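Local coordinates for genome polyprotein (Chicken sicinivirus JSY, PDB 6QWT) that acts as the 3Dpol RNA-dependent RNA polymerase of the virus, a part of the polyprotein that probably copies the RNA genome, at residues 232-235 with 236-239; 348-351 with 352-356; 416-419 with 420-424. All blocks are in the same frame, centred on the assembly; numbering follows the deposited sequence.

Interaction 1 (232-235 with 236-239); sequences LDYS and NFDS
Tyr-234 and Phe-237 bring their rings together where strand 230-235 gives way to helix 237-240. The aromatic contact is oblique: the planes stand 43° apart and the centroids are 4.4 Å from each other. One ring carbon makes the closest approach, Phe-237 CD1 lying over one face of Tyr-234, off centre, at 3.4 Å from Tyr-234 CD2. At the roots of the side chains, Tyr-234 CB and Phe-237 CB come within 3.6 Å. Tyr-234 CG lies beside its own backbone N (chi1 -65°) while Phe-237 CG turns away from its nitrogen (chi1 -170°), and with these torsions the two rings lie on the same side of the bend.

Polar links follow the backbone. Water 1 accepts from Phe-237 N at 3.0 Å and donates to Tyr-234 O, although that second distance is suspiciously short. Asn-236 sits at the N-cap in a left-handed conformation, which asparagine tolerates well; its carbonyl, not its side chain, takes Ser-239 N at 3.1 Å to start the helix. Ser-235 OG bonds to Lys-360 O on the neighbouring strand.

The chain here reads as polymerase motif A, with the aspartates of its D-X4-D pattern at Asp-233 and Asp-238. An aromatic pair on one side of the bend, together with the bond from Ser-239 N to Asn-236 O, is consistent with a fixed turn between those two acids.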
loop_
_atom_site.group_PDB
_atom_site.type_symbol
_atom_site.label_atom_id
_atom_site.label_comp_id
_atom_site.label_asym_id
_atom_site.label_seq_id
_atom_site.Cartn_x
_atom_site.Cartn_y
_atom_site.Cartn_z
ATOM N N LEU A 232 12.665 7.946 1.724
ATOM C CA LEU A 232 13.065 6.899 2.649
ATOM C C LEU A 232 11.983 5.836 2.695
ATOM O O LEU A 232 10.844 6.054 2.273
ATOM C CB LEU A 232 13.352 7.443 4.054
ATOM C CG LEU A 232 12.267 8.204 4.813
ATOM C CD1 LEU A 232 11.273 7.258 5.470
ATOM C CD2 LEU A 232 12.917 9.108 5.852
ATOM N N ASP A 233 12.363 4.672 3.206
ATOM C CA ASP A 233 11.469 3.535 3.311
ATOM C C ASP A 233 11.572 2.950 4.710
ATOM O O ASP A 233 12.602 3.072 5.379
ATOM C CB ASP A 233 11.801 2.465 2.257
ATOM C CG ASP A 233 10.711 1.420 2.119
ATOM O OD1 ASP A 233 10.992 0.226 2.362
ATOM O OD2 ASP A 233 9.570 1.793 1.769
ATOM N N TYR A 234 10.492 2.326 5.155
ATOM C CA TYR A 234 10.473 1.627 6.429
ATOM C C TYR A 234 10.686 0.138 6.198
ATOM O O TYR A 234 10.196 -0.426 5.215
ATOM C CB TYR A 234 9.148 1.842 7.161
ATOM C CG TYR A 234 8.866 3.262 7.600
ATOM C CD1 TYR A 234 8.471 4.232 6.685
ATOM C CD2 TYR A 234 8.966 3.626 8.937
ATOM C CE1 TYR A 234 8.202 5.527 7.088
ATOM C CE2 TYR A 234 8.697 4.917 9.350
ATOM C CZ TYR A 234 8.316 5.863 8.424
ATOM O OH TYR A 234 8.047 7.148 8.837
ATOM N N SER A 235 11.420 -0.493 7.105
ATOM C CA SER A 235 11.471 -1.945 7.182
ATOM C C SER A 235 10.498 -2.402 8.258
ATOM O O SER A 235 10.543 -1.907 9.391
ATOM C CB SER A 235 12.887 -2.435 7.487
ATOM O OG SER A 235 13.562 -1.549 8.362
ATOM N N ASN A 236 9.602 -3.322 7.895
ATOM C CA ASN A 236 8.603 -3.867 8.820
ATOM C C ASN A 236 7.686 -2.771 9.365
ATOM O O ASN A 236 7.352 -2.747 10.551
ATOM C CB ASN A 236 9.268 -4.639 9.963
ATOM C CG ASN A 236 10.508 -5.387 9.513
ATOM O OD1 ASN A 236 10.422 -6.375 8.782
ATOM N ND2 ASN A 236 11.672 -4.918 9.950
ATOM N N PHE A 237 7.273 -1.857 8.481
ATOM C CA PHE A 237 6.361 -0.785 8.869
ATOM C C PHE A 237 5.059 -1.338 9.438
ATOM O O PHE A 237 4.534 -0.816 10.428
ATOM C CB PHE A 237 6.081 0.108 7.660
ATOM C CG PHE A 237 5.355 1.385 7.988
ATOM C CD1 PHE A 237 5.842 2.249 8.958
ATOM C CD2 PHE A 237 4.195 1.728 7.311
ATOM C CE1 PHE A 237 5.178 3.429 9.255
ATOM C CE2 PHE A 237 3.527 2.906 7.601
ATOM C CZ PHE A 237 4.018 3.758 8.575
ATOM N N ASP A 238 4.529 -2.402 8.832
ATOM C CA ASP A 238 3.247 -2.961 9.247
ATOM C C ASP A 238 3.302 -3.631 10.613
ATOM O O ASP A 238 2.244 -3.926 11.180
ATOM C CB ASP A 238 2.750 -3.956 8.197
ATOM C CG ASP A 238 2.645 -3.336 6.817
ATOM O OD1 ASP A 238 1.970 -2.293 6.684
ATOM O OD2 ASP A 238 3.244 -3.886 5.869
ATOM N N SER A 239 4.495 -3.878 11.152
ATOM C CA SER A 239 4.636 -4.430 12.493
ATOM C C SER A 239 5.058 -3.394 13.525
ATOM O O SER A 239 4.708 -3.531 14.703
ATOM C CB SER A 239 5.654 -5.577 12.493
ATOM O OG SER A 239 5.156 -6.701 11.789
HETATM O O HOH W 1 8.084 -1.552 5.610
#

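Interaction 2 (348-351 with 352-356); sequences FIAD and FYHSQ
Ile-349 and Tyr-353 lie side by side one turn apart on helix 346-356, linked through the backbone: Tyr-353 N donates to Ile-349 O at 2.9 Å. The same i to i+4 pattern satisfies Phe-348 O through Phe-352 N (3.0 Å) and Ala-350 O through His-354 N (3.1 Å). Toward the helix end the bonding weakens. Ser-355 N reaches Asp-351 O through a weak bond of 3.3 Å, while Phe-352 O takes Ser-355 OG at 3.2 Å and receives weak bonds from the backbone nitrogens of Ser-355 and Gln-356. A small hydroxyl side chain suits this spot, because it can fold back onto a carbonyl of the preceding turn.

Ala-350 O has a second neighbour that is no donor to it: it lies over one face of the His-354 ring, toward its rim, and ND1, though 3.1 Å away, is badly angled for a bond. Asp-351 OD2 stays 4.2 Å from His-354 ND1, so any attraction would be through space.

On the buried side, Ile-349 CG2, anti to its own backbone N, lies over one face of the Tyr-353 ring toward the rim, a CH-pi contact 4.1 Å from the centroid. Tyrosine suits the place by pairing an apolar ring face with a hydroxyl satisfied by Tyr-234 OH. With its backbone carbonyls satisfied, the helix can bury one side and expose polar Asp-351 and His-354 on another.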
loop_
_atom_site.group_PDB
_atom_site.type_symbol
_atom_site.label_atom_id
_atom_site.label_comp_id
_atom_site.label_asym_id
_atom_site.label_seq_id
_atom_site.Cartn_x
_atom_site.Cartn_y
_atom_site.Cartn_z
ATOM N N PHE A 348 18.752 12.485 10.830
ATOM C CA PHE A 348 18.129 12.985 12.051
ATOM C C PHE A 348 16.843 12.230 12.363
ATOM O O PHE A 348 16.590 11.876 13.520
ATOM C CB PHE A 348 17.857 14.483 11.911
ATOM C CG PHE A 348 17.223 15.101 13.119
ATOM C CD1 PHE A 348 15.841 15.161 13.244
ATOM C CD2 PHE A 348 18.007 15.634 14.131
ATOM C CE1 PHE A 348 15.255 15.733 14.356
ATOM C CE2 PHE A 348 17.425 16.212 15.243
ATOM C CZ PHE A 348 16.049 16.261 15.356
ATOM N N ILE A 349 16.016 11.986 11.347
ATOM C CA ILE A 349 14.765 11.266 11.564
ATOM C C ILE A 349 15.047 9.827 11.982
ATOM O O ILE A 349 14.390 9.287 12.883
ATOM C CB ILE A 349 13.889 11.338 10.299
ATOM C CG1 ILE A 349 13.459 12.781 10.034
ATOM C CG2 ILE A 349 12.669 10.431 10.424
ATOM C CD1 ILE A 349 12.589 12.939 8.806
ATOM N N ALA A 350 16.037 9.191 11.351
ATOM C CA ALA A 350 16.395 7.823 11.711
ATOM C C ALA A 350 16.838 7.727 13.166
ATOM O O ALA A 350 16.448 6.799 13.883
ATOM C CB ALA A 350 17.496 7.307 10.783
ATOM N N ASP A 351 17.652 8.686 13.621
ATOM C CA ASP A 351 18.155 8.643 14.991
ATOM C C ASP A 351 17.039 8.893 16.000
ATOM O O ASP A 351 17.008 8.266 17.066
ATOM C CB ASP A 351 19.287 9.655 15.170
ATOM C CG ASP A 351 20.521 9.309 14.348
ATOM O OD1 ASP A 351 21.175 10.241 13.832
ATOM O OD2 ASP A 351 20.834 8.106 14.214
ATOM N N PHE A 352 16.114 9.805 15.689
ATOM C CA PHE A 352 14.975 10.016 16.577
ATOM C C PHE A 352 14.109 8.766 16.668
ATOM O O PHE A 352 13.648 8.398 17.756
ATOM C CB PHE A 352 14.129 11.201 16.108
ATOM C CG PHE A 352 12.781 11.268 16.774
ATOM C CD1 PHE A 352 12.639 11.878 18.011
ATOM C CD2 PHE A 352 11.666 10.695 16.182
ATOM C CE1 PHE A 352 11.407 11.930 18.637
ATOM C CE2 PHE A 352 10.431 10.741 16.802
ATOM C CZ PHE A 352 10.300 11.358 18.032
ATOM N N TYR A 353 13.859 8.114 15.529
ATOM C CA TYR A 353 13.051 6.900 15.523
ATOM C C TYR A 353 13.680 5.814 16.389
ATOM O O TYR A 353 12.971 5.088 17.096
ATOM C CB TYR A 353 12.870 6.397 14.089
ATOM C CG TYR A 353 11.711 7.021 13.340
ATOM C CD1 TYR A 353 11.568 6.833 11.970
ATOM C CD2 TYR A 353 10.760 7.793 13.998
ATOM C CE1 TYR A 353 10.510 7.395 11.274
ATOM C CE2 TYR A 353 9.699 8.362 13.310
ATOM C CZ TYR A 353 9.579 8.159 11.947
ATOM O OH TYR A 353 8.528 8.715 11.249
ATOM N N HIS A 354 15.010 5.687 16.343
ATOM C CA HIS A 354 15.682 4.648 17.117
ATOM C C HIS A 354 15.526 4.867 18.614
ATOM O O HIS A 354 15.456 3.898 19.378
ATOM C CB HIS A 354 17.166 4.595 16.753
ATOM C CG HIS A 354 17.433 4.168 15.344
ATOM N ND1 HIS A 354 18.501 4.641 14.614
ATOM C CD2 HIS A 354 16.772 3.309 14.532
ATOM C CE1 HIS A 354 18.486 4.096 13.410
ATOM N NE2 HIS A 354 17.447 3.284 13.335
ATOM N N SER A 355 15.464 6.124 19.054
ATOM C CA SER A 355 15.458 6.420 20.478
ATOM C C SER A 355 14.061 6.517 21.079
ATOM O O SER A 355 13.925 6.406 22.302
ATOM C CB SER A 355 16.217 7.724 20.744
ATOM O OG SER A 355 15.450 8.846 20.346
ATOM N N GLN A 356 13.024 6.720 20.262
ATOM C CA GLN A 356 11.675 6.934 20.768
ATOM C C GLN A 356 10.632 5.979 20.209
ATOM O O GLN A 356 9.543 5.885 20.785
ATOM C CB GLN A 356 11.209 8.371 20.477
ATOM C CG GLN A 356 12.032 9.453 21.160
ATOM C CD GLN A 356 11.896 9.419 22.668
ATOM O OE1 GLN A 356 10.791 9.322 23.204
ATOM N NE2 GLN A 356 13.025 9.494 23.364
#

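Interaction 3 (416-419 with 420-424); sequences PFQD and VITSL
The opening turn of helix 417-428, in what is by family resemblance the thumb of the polymerase, is built where Phe-417 meets Val-420 and Ile-421. Its apolar side rests on the phenyl ring. Ile-421 CD1 sits over one face of Phe-417 as a CH-pi contact, 3.9 Å from the centroid and only 3.4 Å from Phe-417 CE2. The methyl gets there through a chi2 of 139°, well away from a staggered position, which may reflect close packing against the ring. Val-420 approaches obliquely, with its CB 3.8 Å from Phe-417 CD1. Branched aliphatic residues suit these places because they fill the space beside a ring without needing polar partners. Phe-452 meets the same ring edge-to-face, and Cys-447 of helix 433-449 touches it.

A second side of the turn is polar. Gln-418, bent at chi2 (59°), swings its amide over to Thr-422, and NE2 donates to OG1 at 2.9 Å, with the hydroxyl close to the amide plane and the bond fairly straight (158°). NE2 also bonds to Ile-455 O, so one amide joins the helix to the chain after helix 433-449. Water 2 donates to both Asp-419 OD2 (2.8 Å) and Thr-422 OG1 (3.2 Å), tying the acid to the next turn.

Backbone bonds underlie both sides. Pro-416 O accepts Asp-419 N, Phe-417 O takes Ile-421 N as well as a weak bond from Val-420 N, and Thr-422 N reaches Gln-418 O at 2.9 Å. Asp-419 O receives Ser-423 N at 3.2 Å. Proline just before the helix fits a place where no amide donor is needed for the helical bonds, and aspartate in the first turn would probably interact favourably with the helix dipole. The whole is a typical amphipathic helix N-terminus, with i to i+4 side-chain pairs reinforcing the first turn.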
loop_
_atom_site.group_PDB
_atom_site.type_symbol
_atom_site.label_atom_id
_atom_site.label_comp_id
_atom_site.label_asym_id
_atom_site.label_seq_id
_atom_site.Cartn_x
_atom_site.Cartn_y
_atom_site.Cartn_z
ATOM N N PRO A 416 -3.262 -15.472 -20.348
ATOM C CA PRO A 416 -2.647 -15.221 -21.662
ATOM C C PRO A 416 -1.419 -14.339 -21.500
ATOM O O PRO A 416 -1.495 -13.233 -20.958
ATOM C CB PRO A 416 -3.760 -14.517 -22.448
ATOM C CG PRO A 416 -5.027 -14.866 -21.724
ATOM C CD PRO A 416 -4.647 -14.979 -20.281
ATOM N N PHE A 417 -0.273 -14.843 -21.966
ATOM C CA PHE A 417 0.988 -14.150 -21.721
ATOM C C PHE A 417 1.003 -12.764 -22.353
ATOM O O PHE A 417 1.701 -11.869 -21.862
ATOM C CB PHE A 417 2.159 -14.987 -22.236
ATOM C CG PHE A 417 3.504 -14.376 -21.963
ATOM C CD1 PHE A 417 3.822 -13.905 -20.701
ATOM C CD2 PHE A 417 4.451 -14.272 -22.969
ATOM C CE1 PHE A 417 5.060 -13.339 -20.444
ATOM C CE2 PHE A 417 5.692 -13.713 -22.718
ATOM C CZ PHE A 417 5.995 -13.245 -21.452
ATOM N N GLN A 418 0.238 -12.563 -23.430
ATOM C CA GLN A 418 0.180 -11.245 -24.057
ATOM C C GLN A 418 -0.344 -10.192 -23.091
ATOM O O GLN A 418 0.045 -9.022 -23.180
ATOM C CB GLN A 418 -0.685 -11.304 -25.320
ATOM C CG GLN A 418 -0.893 -9.966 -26.018
ATOM C CD GLN A 418 0.411 -9.320 -26.453
ATOM O OE1 GLN A 418 1.221 -9.935 -27.148
ATOM N NE2 GLN A 418 0.618 -8.072 -26.045
ATOM N N ASP A 419 -1.207 -10.587 -22.151
ATOM C CA ASP A 419 -1.675 -9.645 -21.139
ATOM C C ASP A 419 -0.540 -9.184 -20.232
ATOM O O ASP A 419 -0.545 -8.034 -19.774
ATOM C CB ASP A 419 -2.795 -10.272 -20.310
ATOM C CG ASP A 419 -4.046 -10.542 -21.127
ATOM O OD1 ASP A 419 -5.067 -10.957 -20.538
ATOM O OD2 ASP A 419 -4.005 -10.341 -22.360
ATOM N N VAL A 420 0.434 -10.056 -19.962
ATOM C CA VAL A 420 1.596 -9.653 -19.175
ATOM C C VAL A 420 2.441 -8.648 -19.950
ATOM O O VAL A 420 2.897 -7.639 -19.395
ATOM C CB VAL A 420 2.415 -10.891 -18.769
ATOM C CG1 VAL A 420 3.729 -10.478 -18.109
ATOM C CG2 VAL A 420 1.601 -11.783 -17.843
ATOM N N ILE A 421 2.654 -8.901 -21.243
ATOM C CA ILE A 421 3.446 -7.992 -22.070
ATOM C C ILE A 421 2.760 -6.638 -22.192
ATOM O O ILE A 421 3.407 -5.588 -22.090
ATOM C CB ILE A 421 3.698 -8.622 -23.452
ATOM C CG1 ILE A 421 4.834 -9.636 -23.376
ATOM C CG2 ILE A 421 4.009 -7.557 -24.492
ATOM C CD1 ILE A 421 4.555 -10.857 -24.172
ATOM N N THR A 422 1.443 -6.640 -22.410
ATOM C CA THR A 422 0.721 -5.386 -22.593
ATOM C C THR A 422 0.811 -4.502 -21.353
ATOM O O THR A 422 1.050 -3.294 -21.461
ATOM C CB THR A 422 -0.738 -5.673 -22.948
ATOM O OG1 THR A 422 -0.798 -6.341 -24.214
ATOM C CG2 THR A 422 -1.532 -4.383 -23.030
ATOM N N SER A 423 0.639 -5.085 -20.163
ATOM C CA SER A 423 0.626 -4.270 -18.953
ATOM C C SER A 423 2.010 -3.722 -18.619
ATOM O O SER A 423 2.118 -2.667 -17.984
ATOM C CB SER A 423 0.067 -5.075 -17.779
ATOM O OG SER A 423 0.722 -6.323 -17.667
ATOM N N LEU A 424 3.075 -4.414 -19.030
ATOM C CA LEU A 424 4.423 -3.907 -18.805
ATOM C C LEU A 424 4.815 -2.826 -19.805
ATOM O O LEU A 424 5.672 -1.992 -19.492
ATOM C CB LEU A 424 5.433 -5.056 -18.849
ATOM C CG LEU A 424 5.259 -6.101 -17.738
ATOM C CD1 LEU A 424 6.217 -7.265 -17.926
ATOM C CD2 LEU A 424 5.433 -5.484 -16.352
HETATM O O HOH W 2 -3.504 -7.949 -23.755
#

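How the interactions relate
Along the chain the three contacts come in series. Interactions 1 and 2 have centres 14 Å apart and both belong to the palm as known from related polymerases: interaction 1 lies at the passage from a strand of the four-stranded antiparallel sheet to a helix, interaction 2 lies on helix 346-356, and side chains of both pack on helix 298-316. They touch directly through Tyr-234 OH and Tyr-353 OH, 2.9 Å apart, a probable hydrogen bond. Interaction 3 lies about 31 Å from interaction 1 and 43 Å from interaction 2, centre to centre, across the chain's centre from the latter, among the C-terminal helices. Two linked elements of the probable palm thus lie well apart from a helix of the probable thumb.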